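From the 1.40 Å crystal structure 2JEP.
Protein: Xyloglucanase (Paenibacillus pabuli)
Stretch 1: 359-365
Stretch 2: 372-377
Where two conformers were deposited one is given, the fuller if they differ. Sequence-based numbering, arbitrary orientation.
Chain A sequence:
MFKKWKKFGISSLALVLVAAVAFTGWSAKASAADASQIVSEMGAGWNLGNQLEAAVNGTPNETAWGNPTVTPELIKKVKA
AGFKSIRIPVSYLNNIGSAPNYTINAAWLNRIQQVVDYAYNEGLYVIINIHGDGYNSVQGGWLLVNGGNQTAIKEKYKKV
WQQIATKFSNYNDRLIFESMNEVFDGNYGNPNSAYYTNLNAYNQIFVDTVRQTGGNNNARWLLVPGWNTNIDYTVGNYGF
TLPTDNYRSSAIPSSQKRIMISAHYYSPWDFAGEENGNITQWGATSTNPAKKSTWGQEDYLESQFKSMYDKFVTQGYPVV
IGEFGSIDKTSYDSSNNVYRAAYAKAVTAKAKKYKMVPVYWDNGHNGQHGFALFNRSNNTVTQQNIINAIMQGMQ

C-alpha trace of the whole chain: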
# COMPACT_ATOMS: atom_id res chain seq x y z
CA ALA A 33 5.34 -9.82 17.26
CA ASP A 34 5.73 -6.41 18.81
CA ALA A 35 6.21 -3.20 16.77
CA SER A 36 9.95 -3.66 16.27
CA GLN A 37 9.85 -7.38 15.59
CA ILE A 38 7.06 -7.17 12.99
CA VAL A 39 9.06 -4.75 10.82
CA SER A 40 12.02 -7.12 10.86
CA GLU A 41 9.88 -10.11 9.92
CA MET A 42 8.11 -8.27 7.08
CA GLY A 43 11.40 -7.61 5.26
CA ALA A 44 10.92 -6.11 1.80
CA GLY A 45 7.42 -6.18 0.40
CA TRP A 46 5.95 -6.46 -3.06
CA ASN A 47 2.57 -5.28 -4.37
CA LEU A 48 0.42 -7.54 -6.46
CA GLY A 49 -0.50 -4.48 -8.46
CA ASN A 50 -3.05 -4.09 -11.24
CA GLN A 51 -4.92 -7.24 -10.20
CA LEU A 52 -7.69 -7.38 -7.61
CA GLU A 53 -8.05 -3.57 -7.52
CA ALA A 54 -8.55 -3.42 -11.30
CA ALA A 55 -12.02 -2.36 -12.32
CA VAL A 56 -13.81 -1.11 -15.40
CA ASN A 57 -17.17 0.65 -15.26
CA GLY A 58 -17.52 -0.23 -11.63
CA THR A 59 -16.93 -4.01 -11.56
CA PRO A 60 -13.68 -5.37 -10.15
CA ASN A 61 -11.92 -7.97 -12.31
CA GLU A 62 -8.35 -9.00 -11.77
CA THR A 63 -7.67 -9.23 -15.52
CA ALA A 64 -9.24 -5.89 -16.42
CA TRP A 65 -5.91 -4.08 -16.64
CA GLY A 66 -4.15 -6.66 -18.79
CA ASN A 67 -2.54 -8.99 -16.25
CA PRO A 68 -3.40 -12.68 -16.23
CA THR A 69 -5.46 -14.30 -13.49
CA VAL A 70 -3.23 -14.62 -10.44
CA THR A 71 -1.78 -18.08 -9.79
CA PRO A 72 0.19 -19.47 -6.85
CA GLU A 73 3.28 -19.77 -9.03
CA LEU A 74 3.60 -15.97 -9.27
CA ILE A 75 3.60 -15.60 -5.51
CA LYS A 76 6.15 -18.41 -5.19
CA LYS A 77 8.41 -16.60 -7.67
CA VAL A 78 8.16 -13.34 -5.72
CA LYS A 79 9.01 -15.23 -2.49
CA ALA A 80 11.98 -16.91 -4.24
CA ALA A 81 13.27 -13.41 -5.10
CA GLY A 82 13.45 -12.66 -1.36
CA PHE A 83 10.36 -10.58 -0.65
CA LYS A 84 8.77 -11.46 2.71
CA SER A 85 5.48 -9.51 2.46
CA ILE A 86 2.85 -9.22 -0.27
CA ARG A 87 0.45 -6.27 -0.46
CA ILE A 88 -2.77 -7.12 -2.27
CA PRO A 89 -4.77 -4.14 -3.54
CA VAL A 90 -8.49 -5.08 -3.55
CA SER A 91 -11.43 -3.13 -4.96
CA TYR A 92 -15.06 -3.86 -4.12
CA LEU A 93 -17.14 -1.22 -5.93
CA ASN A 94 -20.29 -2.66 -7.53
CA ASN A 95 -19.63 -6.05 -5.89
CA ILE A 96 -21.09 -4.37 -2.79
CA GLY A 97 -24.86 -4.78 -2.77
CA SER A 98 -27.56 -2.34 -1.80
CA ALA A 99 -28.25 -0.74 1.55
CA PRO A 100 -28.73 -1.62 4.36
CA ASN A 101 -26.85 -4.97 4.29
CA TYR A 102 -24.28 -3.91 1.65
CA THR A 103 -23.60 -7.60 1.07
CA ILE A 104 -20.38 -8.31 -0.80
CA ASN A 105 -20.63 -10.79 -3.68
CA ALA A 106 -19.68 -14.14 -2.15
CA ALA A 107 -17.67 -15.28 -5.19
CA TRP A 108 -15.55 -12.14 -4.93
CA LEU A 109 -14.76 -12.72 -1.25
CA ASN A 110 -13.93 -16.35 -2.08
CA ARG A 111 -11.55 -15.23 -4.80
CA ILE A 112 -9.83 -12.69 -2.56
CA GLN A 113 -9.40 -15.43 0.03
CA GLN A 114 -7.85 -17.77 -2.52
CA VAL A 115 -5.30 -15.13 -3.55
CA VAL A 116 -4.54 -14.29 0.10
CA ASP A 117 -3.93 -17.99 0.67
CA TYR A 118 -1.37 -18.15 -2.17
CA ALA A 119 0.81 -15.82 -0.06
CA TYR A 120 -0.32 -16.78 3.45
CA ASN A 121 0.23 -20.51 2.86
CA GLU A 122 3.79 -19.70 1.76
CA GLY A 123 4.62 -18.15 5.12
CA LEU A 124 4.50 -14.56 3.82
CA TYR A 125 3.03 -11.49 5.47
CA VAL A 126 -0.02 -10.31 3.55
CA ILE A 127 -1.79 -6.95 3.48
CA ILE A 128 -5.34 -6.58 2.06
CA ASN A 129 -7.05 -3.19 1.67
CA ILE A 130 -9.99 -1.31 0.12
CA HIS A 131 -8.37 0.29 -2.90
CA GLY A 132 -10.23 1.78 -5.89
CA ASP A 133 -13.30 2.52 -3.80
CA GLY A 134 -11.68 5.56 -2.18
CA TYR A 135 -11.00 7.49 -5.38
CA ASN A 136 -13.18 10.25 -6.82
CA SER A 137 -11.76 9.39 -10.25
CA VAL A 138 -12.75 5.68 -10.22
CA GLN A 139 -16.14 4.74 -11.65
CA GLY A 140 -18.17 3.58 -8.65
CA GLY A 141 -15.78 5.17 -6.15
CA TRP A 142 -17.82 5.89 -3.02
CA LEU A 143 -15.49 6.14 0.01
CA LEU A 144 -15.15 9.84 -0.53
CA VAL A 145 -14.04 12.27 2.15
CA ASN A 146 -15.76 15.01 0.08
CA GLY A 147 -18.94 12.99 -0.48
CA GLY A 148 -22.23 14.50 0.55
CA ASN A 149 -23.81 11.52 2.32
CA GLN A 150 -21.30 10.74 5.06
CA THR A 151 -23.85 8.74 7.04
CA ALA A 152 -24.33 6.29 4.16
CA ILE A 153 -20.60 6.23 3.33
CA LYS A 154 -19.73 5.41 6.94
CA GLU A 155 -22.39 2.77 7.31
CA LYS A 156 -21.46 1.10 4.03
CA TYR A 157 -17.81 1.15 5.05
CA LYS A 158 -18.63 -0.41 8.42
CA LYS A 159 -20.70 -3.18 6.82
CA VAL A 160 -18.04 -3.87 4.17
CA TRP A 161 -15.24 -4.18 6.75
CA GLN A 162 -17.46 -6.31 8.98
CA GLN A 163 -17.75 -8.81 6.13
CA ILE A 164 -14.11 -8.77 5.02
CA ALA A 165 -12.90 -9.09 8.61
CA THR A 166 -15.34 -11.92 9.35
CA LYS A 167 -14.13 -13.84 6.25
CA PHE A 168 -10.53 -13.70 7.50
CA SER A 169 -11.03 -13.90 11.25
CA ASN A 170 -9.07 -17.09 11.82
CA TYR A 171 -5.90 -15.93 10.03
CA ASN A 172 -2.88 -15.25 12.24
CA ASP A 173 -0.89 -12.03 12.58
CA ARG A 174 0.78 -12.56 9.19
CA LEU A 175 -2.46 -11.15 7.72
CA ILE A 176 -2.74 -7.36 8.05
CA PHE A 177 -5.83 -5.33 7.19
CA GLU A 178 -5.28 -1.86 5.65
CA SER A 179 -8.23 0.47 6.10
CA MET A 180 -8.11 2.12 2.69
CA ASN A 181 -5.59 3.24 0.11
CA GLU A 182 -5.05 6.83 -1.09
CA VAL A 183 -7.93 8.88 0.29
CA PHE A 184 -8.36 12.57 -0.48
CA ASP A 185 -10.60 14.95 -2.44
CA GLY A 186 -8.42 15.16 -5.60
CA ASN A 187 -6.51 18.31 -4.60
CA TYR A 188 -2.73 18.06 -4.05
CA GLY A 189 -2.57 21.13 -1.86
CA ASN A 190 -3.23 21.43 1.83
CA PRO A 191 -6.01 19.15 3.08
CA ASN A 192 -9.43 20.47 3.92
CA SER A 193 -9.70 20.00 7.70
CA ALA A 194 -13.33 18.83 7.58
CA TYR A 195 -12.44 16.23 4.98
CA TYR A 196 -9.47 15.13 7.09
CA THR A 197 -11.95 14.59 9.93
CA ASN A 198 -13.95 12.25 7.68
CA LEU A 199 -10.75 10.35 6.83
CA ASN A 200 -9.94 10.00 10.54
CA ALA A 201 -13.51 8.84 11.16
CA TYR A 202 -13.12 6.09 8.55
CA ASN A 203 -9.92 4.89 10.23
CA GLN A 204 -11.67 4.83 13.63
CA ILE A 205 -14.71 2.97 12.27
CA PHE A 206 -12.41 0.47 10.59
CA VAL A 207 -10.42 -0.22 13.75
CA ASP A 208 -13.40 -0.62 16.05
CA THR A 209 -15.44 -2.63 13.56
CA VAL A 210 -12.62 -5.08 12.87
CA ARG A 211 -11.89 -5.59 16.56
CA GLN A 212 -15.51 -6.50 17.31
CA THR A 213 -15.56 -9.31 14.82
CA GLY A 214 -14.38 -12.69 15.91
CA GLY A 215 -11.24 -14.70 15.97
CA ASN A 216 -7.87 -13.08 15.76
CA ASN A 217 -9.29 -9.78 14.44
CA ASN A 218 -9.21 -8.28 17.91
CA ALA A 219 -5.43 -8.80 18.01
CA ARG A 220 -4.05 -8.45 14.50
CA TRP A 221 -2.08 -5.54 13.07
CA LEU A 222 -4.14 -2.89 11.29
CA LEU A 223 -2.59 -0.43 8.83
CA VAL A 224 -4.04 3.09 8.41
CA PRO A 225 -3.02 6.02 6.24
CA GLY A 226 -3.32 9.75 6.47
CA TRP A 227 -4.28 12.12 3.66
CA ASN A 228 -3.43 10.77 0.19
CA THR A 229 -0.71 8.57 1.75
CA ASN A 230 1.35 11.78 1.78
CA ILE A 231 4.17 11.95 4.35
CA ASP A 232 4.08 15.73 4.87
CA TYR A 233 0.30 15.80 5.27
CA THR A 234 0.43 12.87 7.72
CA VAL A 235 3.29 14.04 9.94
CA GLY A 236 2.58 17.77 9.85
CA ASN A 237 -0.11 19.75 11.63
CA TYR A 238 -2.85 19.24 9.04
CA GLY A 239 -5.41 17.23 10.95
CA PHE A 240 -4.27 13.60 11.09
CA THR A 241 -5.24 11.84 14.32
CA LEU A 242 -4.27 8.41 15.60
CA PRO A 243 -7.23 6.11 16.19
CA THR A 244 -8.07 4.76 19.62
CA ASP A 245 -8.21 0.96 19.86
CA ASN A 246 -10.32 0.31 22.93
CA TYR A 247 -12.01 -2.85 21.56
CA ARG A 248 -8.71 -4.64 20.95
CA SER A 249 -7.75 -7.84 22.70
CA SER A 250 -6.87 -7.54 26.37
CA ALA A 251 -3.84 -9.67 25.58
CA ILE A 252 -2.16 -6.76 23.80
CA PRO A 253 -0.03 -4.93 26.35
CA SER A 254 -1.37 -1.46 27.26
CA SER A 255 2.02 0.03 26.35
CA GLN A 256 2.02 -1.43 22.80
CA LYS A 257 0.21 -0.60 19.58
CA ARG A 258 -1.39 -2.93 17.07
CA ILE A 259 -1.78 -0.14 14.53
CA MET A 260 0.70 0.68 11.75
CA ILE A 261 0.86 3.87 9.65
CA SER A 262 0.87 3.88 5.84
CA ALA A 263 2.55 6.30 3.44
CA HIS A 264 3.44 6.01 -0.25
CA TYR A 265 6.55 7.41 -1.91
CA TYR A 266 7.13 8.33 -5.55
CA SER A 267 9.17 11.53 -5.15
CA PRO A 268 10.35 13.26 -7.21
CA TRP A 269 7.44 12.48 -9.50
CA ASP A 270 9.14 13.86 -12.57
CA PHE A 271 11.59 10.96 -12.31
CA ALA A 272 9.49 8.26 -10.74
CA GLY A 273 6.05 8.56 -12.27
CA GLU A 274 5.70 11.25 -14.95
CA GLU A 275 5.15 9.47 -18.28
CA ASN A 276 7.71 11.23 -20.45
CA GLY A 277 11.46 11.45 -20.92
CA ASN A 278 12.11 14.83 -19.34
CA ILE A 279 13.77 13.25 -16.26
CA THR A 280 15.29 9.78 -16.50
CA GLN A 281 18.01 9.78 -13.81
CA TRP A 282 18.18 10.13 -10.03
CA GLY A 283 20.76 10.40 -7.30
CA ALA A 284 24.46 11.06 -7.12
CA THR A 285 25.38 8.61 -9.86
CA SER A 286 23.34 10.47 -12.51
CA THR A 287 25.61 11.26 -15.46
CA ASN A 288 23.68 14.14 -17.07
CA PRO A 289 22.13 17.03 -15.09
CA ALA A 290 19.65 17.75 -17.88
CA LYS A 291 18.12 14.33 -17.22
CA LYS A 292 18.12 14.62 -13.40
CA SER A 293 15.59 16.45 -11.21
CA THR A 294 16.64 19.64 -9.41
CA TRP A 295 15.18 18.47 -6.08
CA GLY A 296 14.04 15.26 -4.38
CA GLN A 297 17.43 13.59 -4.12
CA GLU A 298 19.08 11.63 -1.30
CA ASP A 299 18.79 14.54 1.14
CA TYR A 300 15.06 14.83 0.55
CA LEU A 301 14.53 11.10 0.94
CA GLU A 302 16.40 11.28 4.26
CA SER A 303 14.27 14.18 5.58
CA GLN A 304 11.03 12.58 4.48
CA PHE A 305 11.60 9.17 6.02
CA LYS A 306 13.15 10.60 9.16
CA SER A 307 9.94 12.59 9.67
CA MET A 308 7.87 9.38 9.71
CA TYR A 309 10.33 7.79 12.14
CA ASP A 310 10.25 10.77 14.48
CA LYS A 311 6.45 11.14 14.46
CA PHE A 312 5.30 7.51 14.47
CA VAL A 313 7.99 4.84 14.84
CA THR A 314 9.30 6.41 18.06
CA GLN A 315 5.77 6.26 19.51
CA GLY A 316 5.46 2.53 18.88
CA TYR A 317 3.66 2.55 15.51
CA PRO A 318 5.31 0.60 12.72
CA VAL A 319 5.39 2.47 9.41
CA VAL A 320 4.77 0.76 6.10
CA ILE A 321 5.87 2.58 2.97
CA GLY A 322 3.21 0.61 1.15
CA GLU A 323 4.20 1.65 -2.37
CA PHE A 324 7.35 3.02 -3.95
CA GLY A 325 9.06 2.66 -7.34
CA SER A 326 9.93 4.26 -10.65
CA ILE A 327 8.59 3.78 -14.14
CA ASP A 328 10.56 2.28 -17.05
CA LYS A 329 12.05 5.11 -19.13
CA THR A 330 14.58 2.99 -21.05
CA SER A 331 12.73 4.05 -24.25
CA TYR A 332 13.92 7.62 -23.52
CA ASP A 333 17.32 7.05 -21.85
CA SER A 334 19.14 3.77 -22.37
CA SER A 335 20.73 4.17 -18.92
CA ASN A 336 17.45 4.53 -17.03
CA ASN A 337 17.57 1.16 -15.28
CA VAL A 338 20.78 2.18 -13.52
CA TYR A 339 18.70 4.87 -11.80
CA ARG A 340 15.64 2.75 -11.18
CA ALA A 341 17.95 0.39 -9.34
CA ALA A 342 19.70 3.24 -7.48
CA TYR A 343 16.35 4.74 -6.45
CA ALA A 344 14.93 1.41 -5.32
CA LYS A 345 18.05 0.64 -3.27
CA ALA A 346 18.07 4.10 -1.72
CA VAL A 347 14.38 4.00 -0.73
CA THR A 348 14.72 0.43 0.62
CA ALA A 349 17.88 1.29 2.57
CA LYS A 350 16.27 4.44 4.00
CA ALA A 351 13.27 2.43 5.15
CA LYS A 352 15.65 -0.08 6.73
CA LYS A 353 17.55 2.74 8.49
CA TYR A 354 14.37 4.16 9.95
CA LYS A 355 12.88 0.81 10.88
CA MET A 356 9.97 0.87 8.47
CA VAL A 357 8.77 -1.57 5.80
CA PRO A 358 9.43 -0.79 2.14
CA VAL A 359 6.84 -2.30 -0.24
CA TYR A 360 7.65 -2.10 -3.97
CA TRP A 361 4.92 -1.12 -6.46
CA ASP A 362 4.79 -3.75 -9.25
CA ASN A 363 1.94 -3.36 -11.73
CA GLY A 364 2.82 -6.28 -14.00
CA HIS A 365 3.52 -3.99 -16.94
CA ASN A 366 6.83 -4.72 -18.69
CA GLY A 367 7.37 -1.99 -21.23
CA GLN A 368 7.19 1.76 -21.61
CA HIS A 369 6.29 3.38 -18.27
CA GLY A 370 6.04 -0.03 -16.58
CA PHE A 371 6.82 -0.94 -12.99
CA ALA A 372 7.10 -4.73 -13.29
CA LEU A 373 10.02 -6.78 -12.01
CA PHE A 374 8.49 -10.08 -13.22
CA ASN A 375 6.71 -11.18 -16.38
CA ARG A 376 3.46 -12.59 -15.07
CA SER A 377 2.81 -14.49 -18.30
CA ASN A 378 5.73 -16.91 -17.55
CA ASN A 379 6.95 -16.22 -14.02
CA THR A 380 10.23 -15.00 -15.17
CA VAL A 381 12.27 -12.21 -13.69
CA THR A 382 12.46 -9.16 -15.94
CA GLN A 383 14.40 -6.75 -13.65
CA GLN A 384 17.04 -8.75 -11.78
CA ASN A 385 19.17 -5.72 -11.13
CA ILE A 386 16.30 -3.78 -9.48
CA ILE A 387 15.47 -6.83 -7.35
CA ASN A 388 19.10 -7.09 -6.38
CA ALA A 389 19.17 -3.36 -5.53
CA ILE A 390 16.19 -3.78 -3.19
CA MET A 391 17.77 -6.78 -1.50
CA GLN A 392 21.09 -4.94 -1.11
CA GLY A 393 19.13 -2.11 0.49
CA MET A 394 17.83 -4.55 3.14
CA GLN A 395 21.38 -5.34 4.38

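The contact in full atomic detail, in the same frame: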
# COMPACT_ATOMS: atom_id res chain seq x y z
N VAL A 359 7.63 -1.41 0.61
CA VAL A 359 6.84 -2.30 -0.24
C VAL A 359 6.81 -1.79 -1.69
O VAL A 359 6.26 -0.74 -1.96
CB VAL A 359 5.40 -2.45 0.31
CG1 VAL A 359 4.64 -3.53 -0.45
CG2 VAL A 359 5.41 -2.74 1.84
N TYR A 360 7.47 -2.52 -2.59
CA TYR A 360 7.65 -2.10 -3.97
C TYR A 360 6.34 -2.17 -4.76
O TYR A 360 5.59 -3.13 -4.64
CB TYR A 360 8.73 -2.99 -4.64
CG TYR A 360 8.97 -2.61 -6.06
CD1 TYR A 360 9.79 -1.53 -6.38
CD2 TYR A 360 8.30 -3.26 -7.10
CE1 TYR A 360 9.94 -1.12 -7.69
CE2 TYR A 360 8.45 -2.87 -8.40
CZ TYR A 360 9.26 -1.79 -8.70
OH TYR A 360 9.37 -1.36 -10.00
N TRP A 361 6.10 -1.16 -5.61
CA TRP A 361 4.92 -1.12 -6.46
C TRP A 361 5.22 -1.80 -7.80
O TRP A 361 5.93 -1.25 -8.62
CB TRP A 361 4.43 0.31 -6.70
CG TRP A 361 3.26 0.31 -7.62
CD1 TRP A 361 3.24 0.69 -8.92
CD2 TRP A 361 1.95 -0.21 -7.34
NE1 TRP A 361 1.99 0.46 -9.47
CE2 TRP A 361 1.19 -0.11 -8.52
CE3 TRP A 361 1.35 -0.73 -6.19
CZ2 TRP A 361 -0.14 -0.52 -8.57
CZ3 TRP A 361 0.03 -1.13 -6.26
CH2 TRP A 361 -0.69 -1.04 -7.44
N ASP A 362 4.63 -2.98 -8.02
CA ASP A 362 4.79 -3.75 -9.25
C ASP A 362 3.41 -3.88 -9.86
O ASP A 362 2.52 -4.48 -9.26
CB ASP A 362 5.35 -5.12 -8.90
CG ASP A 362 5.74 -5.94 -10.11
OD1 ASP A 362 4.92 -6.03 -11.05
OD2 ASP A 362 6.87 -6.53 -10.10
N ASN A 363 3.22 -3.32 -11.06
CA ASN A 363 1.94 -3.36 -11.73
C ASN A 363 1.83 -4.39 -12.85
O ASN A 363 0.83 -4.45 -13.53
CB ASN A 363 1.56 -1.97 -12.24
CG ASN A 363 2.38 -1.51 -13.42
OD1 ASN A 363 3.40 -2.12 -13.77
ND2 ASN A 363 1.91 -0.44 -14.08
N GLY A 364 2.84 -5.24 -12.99
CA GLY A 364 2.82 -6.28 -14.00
C GLY A 364 3.13 -5.81 -15.40
O GLY A 364 3.26 -6.64 -16.31
N HIS A 365 3.26 -4.50 -15.60
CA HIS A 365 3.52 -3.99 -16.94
C HIS A 365 5.04 -3.94 -17.19
O HIS A 365 5.78 -3.23 -16.52
CB HIS A 365 2.89 -2.62 -17.12
CG HIS A 365 3.11 -2.05 -18.47
ND1 HIS A 365 3.27 -0.70 -18.67
CD2 HIS A 365 3.19 -2.63 -19.69
CE1 HIS A 365 3.46 -0.47 -19.96
NE2 HIS A 365 3.42 -1.62 -20.60
N ALA A 372 6.93 -3.33 -13.62
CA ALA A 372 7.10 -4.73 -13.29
C ALA A 372 8.55 -5.16 -13.11
O ALA A 372 9.45 -4.71 -13.83
CB ALA A 372 6.48 -5.55 -14.39
N LEU A 373 8.76 -6.09 -12.17
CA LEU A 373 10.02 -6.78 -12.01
C LEU A 373 9.97 -8.23 -12.48
O LEU A 373 11.02 -8.89 -12.56
CB LEU A 373 10.48 -6.78 -10.54
CG LEU A 373 10.42 -5.44 -9.81
CD1 LEU A 373 10.85 -5.63 -8.35
CD2 LEU A 373 11.24 -4.35 -10.53
N PHE A 374 8.76 -8.72 -12.75
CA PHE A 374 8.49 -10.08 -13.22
C PHE A 374 7.56 -10.02 -14.42
O PHE A 374 6.74 -9.11 -14.52
CB PHE A 374 7.79 -10.90 -12.13
CG PHE A 374 8.56 -10.97 -10.84
CD1 PHE A 374 9.49 -11.99 -10.60
CD2 PHE A 374 8.35 -10.04 -9.85
CE1 PHE A 374 10.19 -12.04 -9.42
CE2 PHE A 374 9.05 -10.09 -8.65
CZ PHE A 374 9.97 -11.08 -8.44
N ASN A 375 7.69 -10.99 -15.32
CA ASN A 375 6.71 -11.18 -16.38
C ASN A 375 5.72 -12.23 -15.87
O ASN A 375 6.07 -13.38 -15.61
CB ASN A 375 7.32 -11.56 -17.73
CG ASN A 375 6.26 -11.74 -18.81
OD1 ASN A 375 5.31 -12.49 -18.62
ND2 ASN A 375 6.40 -11.04 -19.93
N ARG A 376 4.50 -11.75 -15.64
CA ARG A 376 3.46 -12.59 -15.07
C ARG A 376 2.93 -13.63 -16.05
O ARG A 376 2.35 -14.59 -15.64
CB ARG A 376 2.34 -11.72 -14.53
CG ARG A 376 2.83 -10.82 -13.42
CD ARG A 376 1.75 -10.02 -12.71
NE ARG A 376 2.37 -9.03 -11.82
CZ ARG A 376 1.69 -8.12 -11.12
NH1 ARG A 376 0.37 -8.16 -11.06
NH2 ARG A 376 2.32 -7.18 -10.45
N SER A 377 3.16 -13.45 -17.33
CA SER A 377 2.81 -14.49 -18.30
C SER A 377 3.62 -15.76 -18.18
O SER A 377 3.09 -16.80 -18.54
CB SER A 377 3.00 -13.97 -19.70
OG SER A 377 2.08 -12.97 -19.90
O HOH W 1 5.14 -8.50 -12.25
O HOH W 2 3.68 -9.30 -16.68

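The charged part of the contact centres on Asp362. Its OD1 lies 2.9 Å from Arg376 NH2 and near the guanidinium plane, with an N-H...O angle of 144°, so the pair is both a hydrogen bond and a salt bridge. The same NH2 reaches Asp362 O at 3.0 Å, but the 126° angle makes that bond weak. Gly364 N, 3.2 Å from Arg376 NH2, lies over the guanidinium face; both atoms are donors and no bond forms. Gly364 N instead donates to Asp362 OD1 (3.0 Å, 150°).

Two further bonds start from main-chain amides. Leu373 N donates to Asp362 OD2 at 2.8 Å and 166°, a nearly linear arrangement, and Ala372 N donates to His365 O at 3.1 Å and 160°.

Water extends the polar network. Water 1 accepts from Arg376 NE (2.9 Å) and donates to Asp362 OD1 and Phe374 O (both 2.8 Å); water 2 accepts from Arg376 N (2.8 Å) and donates to Gly364 O (2.7 Å).

Apolar packing pairs Tyr360 with Leu373. Leu373 CD1 sits 4.0 Å from the centroid of the Tyr360 ring, 26° off its normal, which fits a CH-pi contact over the face, while Tyr360 CE2 approaches Leu373 CG to 3.5 Å. Ala372 CB packs 3.5 Å from Gly364 C.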